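Kojibiose phosphorylase (Gut metagenome, PDB 6W0P) belongs to glycoside hydrolase family 65, built from an N-terminal beta-sandwich domain, a helical central catalytic domain and a small C-terminal beta domain. Local coordinates at residues A[512-515]-A[516-520]; A[605-608]-A[609-613]; A[648-651]-A[652-655]. All coordinates share one frame; numbering follows the deposited sequence.

Contact 1 (A[512-515]-A[516-520]); sequences DKIL and DKCGF
Leu515 folds its CG back beside its own backbone N (chi1 -71°), whereas Phe520 throws its ring anti to the backbone N (chi1 -155°), and these two settings bring their side chains together at a Schellman motif at the C-terminal end of helix 513-518. The meeting is made by one methyl: CD2 of Leu515 lies 3.6 Å from CD2 of Phe520, with the two side chains crossing obliquely and the same methyl close to CB of Phe520. Gly519, with positive phi, takes the backbone out of the helix, and N of Phe520 then gives an almost straight hydrogen bond of 2.8 Å to O of Leu515. Within the last turn, N of Gly519 also bonds O of Asp516. Upstream, the short helix keeps i to i+4 bonds, from Asp516 N to Asp512 O through Cys518 N to Ile514 O. Helix 437-458 packs against Leu515 at Val449 and against Phe520 at Lys453, and the Phe520 ring reaches Leu525 and Met528 of helix 522-534, so the hydrophobic pair joins three helices of the catalytic domain. Also toward helix 437-458, SG of Cys518 rests 4.2 Å from CG2 of Ile514, one turn earlier.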
loop_
_atom_site.group_PDB
_atom_site.type_symbol
_atom_site.label_atom_id
_atom_site.label_comp_id
_atom_site.label_asym_id
_atom_site.label_seq_id
_atom_site.Cartn_x
_atom_site.Cartn_y
_atom_site.Cartn_z
ATOM N N ASP A 512 -27.448 18.081 -28.417
ATOM C CA ASP A 512 -28.452 17.003 -28.634
ATOM C C ASP A 512 -27.731 15.681 -28.900
ATOM O O ASP A 512 -27.857 14.764 -28.087
ATOM C CB ASP A 512 -29.389 17.352 -29.796
ATOM C CG ASP A 512 -30.680 18.047 -29.385
ATOM O OD1 ASP A 512 -31.175 18.869 -30.184
ATOM O OD2 ASP A 512 -31.185 17.759 -28.282
ATOM N N LYS A 513 -26.988 15.606 -30.004
ATOM C CA LYS A 513 -26.228 14.398 -30.415
ATOM C C LYS A 513 -25.119 14.117 -29.384
ATOM O O LYS A 513 -24.724 12.936 -29.266
ATOM C CB LYS A 513 -25.655 14.577 -31.826
ATOM C CG LYS A 513 -26.674 14.805 -32.939
ATOM C CD LYS A 513 -27.333 13.533 -33.438
ATOM C CE LYS A 513 -28.662 13.785 -34.127
ATOM N NZ LYS A 513 -29.423 12.530 -34.337
ATOM N N ILE A 514 -24.637 15.141 -28.663
ATOM C CA ILE A 514 -23.529 14.999 -27.667
ATOM C C ILE A 514 -24.098 14.360 -26.393
ATOM O O ILE A 514 -23.554 13.305 -25.970
ATOM C CB ILE A 514 -22.813 16.343 -27.402
ATOM C CG1 ILE A 514 -22.017 16.787 -28.630
ATOM C CG2 ILE A 514 -21.919 16.249 -26.171
ATOM C CD1 ILE A 514 -21.656 18.256 -28.649
ATOM N N LEU A 515 -25.151 14.949 -25.819
ATOM C CA LEU A 515 -25.789 14.411 -24.586
ATOM C C LEU A 515 -26.258 12.968 -24.839
ATOM O O LEU A 515 -26.020 12.098 -23.958
ATOM C CB LEU A 515 -26.950 15.310 -24.140
ATOM C CG LEU A 515 -26.563 16.675 -23.564
ATOM C CD1 LEU A 515 -27.789 17.452 -23.106
ATOM C CD2 LEU A 515 -25.592 16.547 -22.406
ATOM N N ASP A 516 -26.875 12.707 -25.997
ATOM C CA ASP A 516 -27.339 11.349 -26.381
ATOM C C ASP A 516 -26.141 10.395 -26.415
ATOM O O ASP A 516 -26.221 9.340 -25.780
ATOM C CB ASP A 516 -28.066 11.346 -27.729
ATOM C CG ASP A 516 -28.926 10.112 -27.914
ATOM O OD1 ASP A 516 -29.986 10.053 -27.267
ATOM O OD2 ASP A 516 -28.505 9.202 -28.664
ATOM N N LYS A 517 -25.068 10.751 -27.124
ATOM C CA LYS A 517 -23.865 9.885 -27.304
ATOM C C LYS A 517 -23.228 9.573 -25.939
ATOM O O LYS A 517 -22.699 8.448 -25.773
ATOM C CB LYS A 517 -22.860 10.575 -28.234
ATOM C CG LYS A 517 -21.578 9.800 -28.536
ATOM C CD LYS A 517 -20.308 10.649 -28.467
ATOM C CE LYS A 517 -19.056 9.898 -28.889
ATOM N NZ LYS A 517 -18.049 10.791 -29.512
ATOM N N CYS A 518 -23.272 10.535 -25.009
ATOM C CA CYS A 518 -22.679 10.453 -23.647
ATOM C C CYS A 518 -23.618 9.739 -22.663
ATOM O O CYS A 518 -23.133 9.392 -21.564
ATOM C CB CYS A 518 -22.362 11.839 -23.104
ATOM S SG CYS A 518 -21.066 12.687 -24.037
ATOM N N GLY A 519 -24.893 9.544 -23.030
ATOM C CA GLY A 519 -25.942 8.989 -22.152
ATOM C C GLY A 519 -26.340 9.957 -21.053
ATOM O O GLY A 519 -26.534 9.519 -19.913
ATOM N N PHE A 520 -26.447 11.247 -21.359
ATOM C CA PHE A 520 -26.753 12.278 -20.337
ATOM C C PHE A 520 -28.207 12.708 -20.532
ATOM O O PHE A 520 -28.490 13.463 -21.487
ATOM C CB PHE A 520 -25.745 13.431 -20.406
ATOM C CG PHE A 520 -25.576 14.202 -19.121
ATOM C CD1 PHE A 520 -24.944 13.625 -18.032
ATOM C CD2 PHE A 520 -26.017 15.512 -18.997
ATOM C CE1 PHE A 520 -24.774 14.328 -16.847
ATOM C CE2 PHE A 520 -25.832 16.217 -17.814
ATOM C CZ PHE A 520 -25.222 15.620 -16.738
#

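Contact 2 (A[605-608]-A[609-613]); sequences QLLA and NYNYY
Asn609 meets Gln605 twice, through its backbone and its side chain, and so shows how an amide one turn along a helix can double a main-chain bond. Its N donates to O of Gln605 at 3.1 Å. With CG turned beside the backbone N (chi1 -69°), its ND2 bends back to the same oxygen at 2.7 Å, nearly straight at 173° and with the acceptor almost in the amide plane. The two donors reach the carbonyl from opposite faces of its plane, so Gln605 O is gripped by two bonds. The other polar contacts of the amide hold it from outside: ND2 also bonds Leu544 O, and OD1 receives Phe546 N, which together would restrain rotation of the group. Next, Tyr610 N bonds O of Leu606 at 2.7 Å, while its ring leads off to place OH on Asp640. Asn611 N donates to O of Leu607 at 2.8 Å, and its amide lies obliquely across the Leu607 side chain, with ND2 3.7 Å from CG of that leucine and OD1 close to CD1. Tyr612 N continues the series to O of Ala608. Its own ring passes CD2 over the centre of the Tyr613 ring, 3.5 Å above the plane. The stretch from Gln605 to Tyr613 makes up nearly all of helix 603-613, to its last residue, in the helical catalytic domain. Leu606, Asn609 and Tyr613 face helix 590-596 through Met594 and Val590, and Tyr610 lies on Ile631 and Ala632 of helix 624-634.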
loop_
_atom_site.group_PDB
_atom_site.type_symbol
_atom_site.label_atom_id
_atom_site.label_comp_id
_atom_site.label_asym_id
_atom_site.label_seq_id
_atom_site.Cartn_x
_atom_site.Cartn_y
_atom_site.Cartn_z
ATOM N N GLN A 605 -11.452 38.026 2.408
ATOM C CA GLN A 605 -11.581 36.538 2.287
ATOM C C GLN A 605 -10.208 35.890 2.083
ATOM O O GLN A 605 -9.892 34.914 2.804
ATOM C CB GLN A 605 -12.547 36.180 1.165
ATOM C CG GLN A 605 -13.997 36.414 1.580
ATOM C CD GLN A 605 -14.928 36.174 0.424
ATOM O OE1 GLN A 605 -14.688 36.653 -0.681
ATOM N NE2 GLN A 605 -15.958 35.380 0.668
ATOM N N LEU A 606 -9.433 36.424 1.144
ATOM C CA LEU A 606 -8.049 35.963 0.865
ATOM C C LEU A 606 -7.184 36.132 2.116
ATOM O O LEU A 606 -6.410 35.196 2.420
ATOM C CB LEU A 606 -7.492 36.749 -0.315
ATOM C CG LEU A 606 -8.168 36.484 -1.653
ATOM C CD1 LEU A 606 -7.921 37.641 -2.600
ATOM C CD2 LEU A 606 -7.641 35.185 -2.262
ATOM N N LEU A 607 -7.286 37.259 2.821
ATOM C CA LEU A 607 -6.387 37.505 3.985
ATOM C C LEU A 607 -6.786 36.548 5.118
ATOM O O LEU A 607 -5.889 35.957 5.731
ATOM C CB LEU A 607 -6.406 38.987 4.384
ATOM C CG LEU A 607 -5.608 39.405 5.629
ATOM C CD1 LEU A 607 -4.112 39.418 5.386
ATOM C CD2 LEU A 607 -6.037 40.795 6.117
ATOM N N ALA A 608 -8.075 36.329 5.358
ATOM C CA ALA A 608 -8.516 35.423 6.443
ATOM C C ALA A 608 -7.971 34.023 6.153
ATOM O O ALA A 608 -7.339 33.437 7.030
ATOM C CB ALA A 608 -10.016 35.420 6.563
ATOM N N ASN A 609 -8.157 33.524 4.932
ATOM C CA ASN A 609 -7.740 32.139 4.567
ATOM C C ASN A 609 -6.218 32.063 4.482
ATOM O O ASN A 609 -5.665 31.046 4.898
ATOM C CB ASN A 609 -8.462 31.649 3.322
ATOM C CG ASN A 609 -9.931 31.429 3.602
ATOM O OD1 ASN A 609 -10.292 30.319 3.975
ATOM N ND2 ASN A 609 -10.769 32.459 3.460
ATOM N N TYR A 610 -5.574 33.100 3.971
ATOM C CA TYR A 610 -4.102 33.153 3.884
ATOM C C TYR A 610 -3.531 33.052 5.302
ATOM O O TYR A 610 -2.553 32.285 5.513
ATOM C CB TYR A 610 -3.631 34.414 3.162
ATOM C CG TYR A 610 -2.133 34.527 3.034
ATOM C CD1 TYR A 610 -1.449 34.009 1.943
ATOM C CD2 TYR A 610 -1.397 35.161 4.017
ATOM C CE1 TYR A 610 -0.073 34.120 1.832
ATOM C CE2 TYR A 610 -0.023 35.277 3.925
ATOM C CZ TYR A 610 0.645 34.725 2.846
ATOM O OH TYR A 610 1.994 34.892 2.791
ATOM N N ASN A 611 -4.080 33.843 6.226
ATOM C CA ASN A 611 -3.552 33.968 7.607
ATOM C C ASN A 611 -3.743 32.625 8.309
ATOM O O ASN A 611 -2.900 32.290 9.119
ATOM C CB ASN A 611 -4.229 35.074 8.419
ATOM C CG ASN A 611 -3.709 36.471 8.137
ATOM O OD1 ASN A 611 -2.701 36.640 7.468
ATOM N ND2 ASN A 611 -4.431 37.484 8.594
ATOM N N TYR A 612 -4.825 31.894 8.039
ATOM C CA TYR A 612 -5.052 30.580 8.695
ATOM C C TYR A 612 -4.153 29.490 8.065
ATOM O O TYR A 612 -3.542 28.745 8.829
ATOM C CB TYR A 612 -6.524 30.165 8.672
ATOM C CG TYR A 612 -6.757 28.927 9.496
ATOM C CD1 TYR A 612 -7.019 28.997 10.851
ATOM C CD2 TYR A 612 -6.617 27.670 8.921
ATOM C CE1 TYR A 612 -7.185 27.846 11.607
ATOM C CE2 TYR A 612 -6.807 26.516 9.651
ATOM C CZ TYR A 612 -7.104 26.601 10.995
ATOM O OH TYR A 612 -7.224 25.444 11.699
ATOM N N TYR A 613 -4.055 29.403 6.736
ATOM C CA TYR A 613 -3.458 28.241 6.022
ATOM C C TYR A 613 -1.969 28.410 5.703
ATOM O O TYR A 613 -1.269 27.387 5.794
ATOM C CB TYR A 613 -4.292 27.905 4.791
ATOM C CG TYR A 613 -5.610 27.267 5.148
ATOM C CD1 TYR A 613 -5.671 26.023 5.749
ATOM C CD2 TYR A 613 -6.802 27.918 4.905
ATOM C CE1 TYR A 613 -6.883 25.447 6.094
ATOM C CE2 TYR A 613 -8.018 27.347 5.227
ATOM C CZ TYR A 613 -8.060 26.115 5.837
ATOM O OH TYR A 613 -9.273 25.587 6.155
#

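Contact 3 (A[648-651]-A[652-655]); sequences ATRL and DLDD
Charge pairing comes first: Arg650 grips Asp654 side-on, NE donating to OD2 and NH2 to OD1, each at 2.8 Å. The bond from NH2 is the straighter, at 171°, and meets OD1 on the syn side, whereas NE comes to OD2 from above the carboxylate plane, consistent with the 33° between guanidinium and carboxylate. The arginine chain curls to do this, bent at both chi2 and chi3. Asp654 OD1 has a second cationic partner in Arg7, and Arg650 NH1 bonds Ser309 O and Gln312 OE1, so this buried pair is fixed at both ends.

Leu653 makes the van der Waals contact: its CD1 lies over one face of the guanidinium, offset toward the rim and 3.6 Å from NH1. In the main chain, N of Asp654 donates to O of Arg650 at 3.0 Å, tying the residues that lead in to a type I beta turn from Asp652 to Asp655, in the loop between helices 638-645 and 666-680 of the catalytic domain. Inside the turn, Asp655 N gives a weak bond to Asp652 O.

Two waters add further links. One molecule donates to Thr649 O and accepts from Leu653 N, 3.2 Å away; another donates to Leu651 O and, weakly, to OD1 of Asp655, which also receives Thr660 N.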
loop_
_atom_site.group_PDB
_atom_site.type_symbol
_atom_site.label_atom_id
_atom_site.label_comp_id
_atom_site.label_asym_id
_atom_site.label_seq_id
_atom_site.Cartn_x
_atom_site.Cartn_y
_atom_site.Cartn_z
ATOM N N ALA A 648 12.872 31.405 -7.195
ATOM C CA ALA A 648 11.904 30.850 -8.168
ATOM C C ALA A 648 12.562 30.592 -9.537
ATOM O O ALA A 648 12.209 29.592 -10.129
ATOM C CB ALA A 648 10.728 31.785 -8.314
ATOM N N THR A 649 13.463 31.462 -10.023
ATOM C CA THR A 649 14.080 31.342 -11.371
ATOM C C THR A 649 15.301 30.413 -11.355
ATOM O O THR A 649 15.798 30.125 -12.488
ATOM C CB THR A 649 14.487 32.690 -11.969
ATOM O OG1 THR A 649 15.660 33.172 -11.309
ATOM C CG2 THR A 649 13.384 33.725 -11.880
ATOM N N ARG A 650 15.748 29.957 -10.168
ATOM C CA ARG A 650 17.060 29.281 -9.957
ATOM C C ARG A 650 16.904 27.837 -9.449
ATOM O O ARG A 650 17.936 27.202 -9.183
ATOM C CB ARG A 650 17.906 30.062 -8.938
ATOM C CG ARG A 650 18.122 31.530 -9.279
ATOM C CD ARG A 650 18.817 31.723 -10.617
ATOM N NE ARG A 650 20.097 31.031 -10.651
ATOM C CZ ARG A 650 21.019 31.210 -11.579
ATOM N NH1 ARG A 650 20.817 32.087 -12.556
ATOM N NH2 ARG A 650 22.146 30.505 -11.515
ATOM N N LEU A 651 15.695 27.312 -9.292
ATOM C CA LEU A 651 15.543 26.027 -8.579
ATOM C C LEU A 651 16.397 24.957 -9.266
ATOM O O LEU A 651 17.124 24.239 -8.536
ATOM C CB LEU A 651 14.073 25.612 -8.501
ATOM C CG LEU A 651 13.814 24.430 -7.565
ATOM C CD1 LEU A 651 12.563 24.661 -6.740
ATOM C CD2 LEU A 651 13.678 23.126 -8.341
ATOM N N ASP A 652 16.339 24.843 -10.602
ATOM C CA ASP A 652 17.167 23.856 -11.363
ATOM C C ASP A 652 18.618 24.353 -11.549
ATOM O O ASP A 652 19.564 23.566 -11.285
ATOM C CB ASP A 652 16.487 23.489 -12.679
ATOM C CG ASP A 652 15.258 22.647 -12.411
ATOM O OD1 ASP A 652 15.396 21.616 -11.698
ATOM O OD2 ASP A 652 14.180 23.037 -12.853
ATOM N N LEU A 653 18.842 25.592 -11.998
ATOM C CA LEU A 653 20.238 26.034 -12.303
ATOM C C LEU A 653 21.144 25.822 -11.082
ATOM O O LEU A 653 22.301 25.393 -11.263
ATOM C CB LEU A 653 20.239 27.493 -12.745
ATOM C CG LEU A 653 19.604 27.769 -14.101
ATOM C CD1 LEU A 653 19.515 29.247 -14.331
ATOM C CD2 LEU A 653 20.387 27.130 -15.237
ATOM N N ASP A 654 20.657 26.150 -9.885
ATOM C CA ASP A 654 21.463 26.056 -8.643
ATOM C C ASP A 654 20.970 24.874 -7.787
ATOM O O ASP A 654 21.397 24.820 -6.601
ATOM C CB ASP A 654 21.442 27.395 -7.882
ATOM C CG ASP A 654 21.827 28.616 -8.711
ATOM O OD1 ASP A 654 22.716 28.502 -9.580
ATOM O OD2 ASP A 654 21.233 29.683 -8.488
ATOM N N ASP A 655 20.083 24.016 -8.305
ATOM C CA ASP A 655 19.760 22.671 -7.730
ATOM C C ASP A 655 19.324 22.782 -6.253
ATOM O O ASP A 655 19.893 22.039 -5.400
ATOM C CB ASP A 655 20.980 21.741 -7.885
ATOM C CG ASP A 655 20.753 20.240 -7.674
ATOM O OD1 ASP A 655 19.567 19.787 -7.588
ATOM O OD2 ASP A 655 21.779 19.503 -7.612
HETATM O O HOH W 1 16.416 27.456 -12.815
HETATM O O HOH W 2 16.705 21.450 -7.650
#

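How the contacts relate
From the N terminus, the three contacts follow one another in series inside the central catalytic domain; none nests in or crosses another, and each is local, closing no long loop. Contact 1 ends helix 513-518 near the periphery, where it turns into helix 522-534. Contact 2 takes up nearly all of helix 603-613, to its last residue, about 42 Å away between centres, and joins it to helices 590-596 and 624-634. Contact 3 shapes the loop leading to helix 666-680 and meets the N-terminal residues Lys6 and Arg7 as well as helix 26-32. It lies across the chain's centre from contact 1, and about 14 Å from contact 2 between nearest atoms.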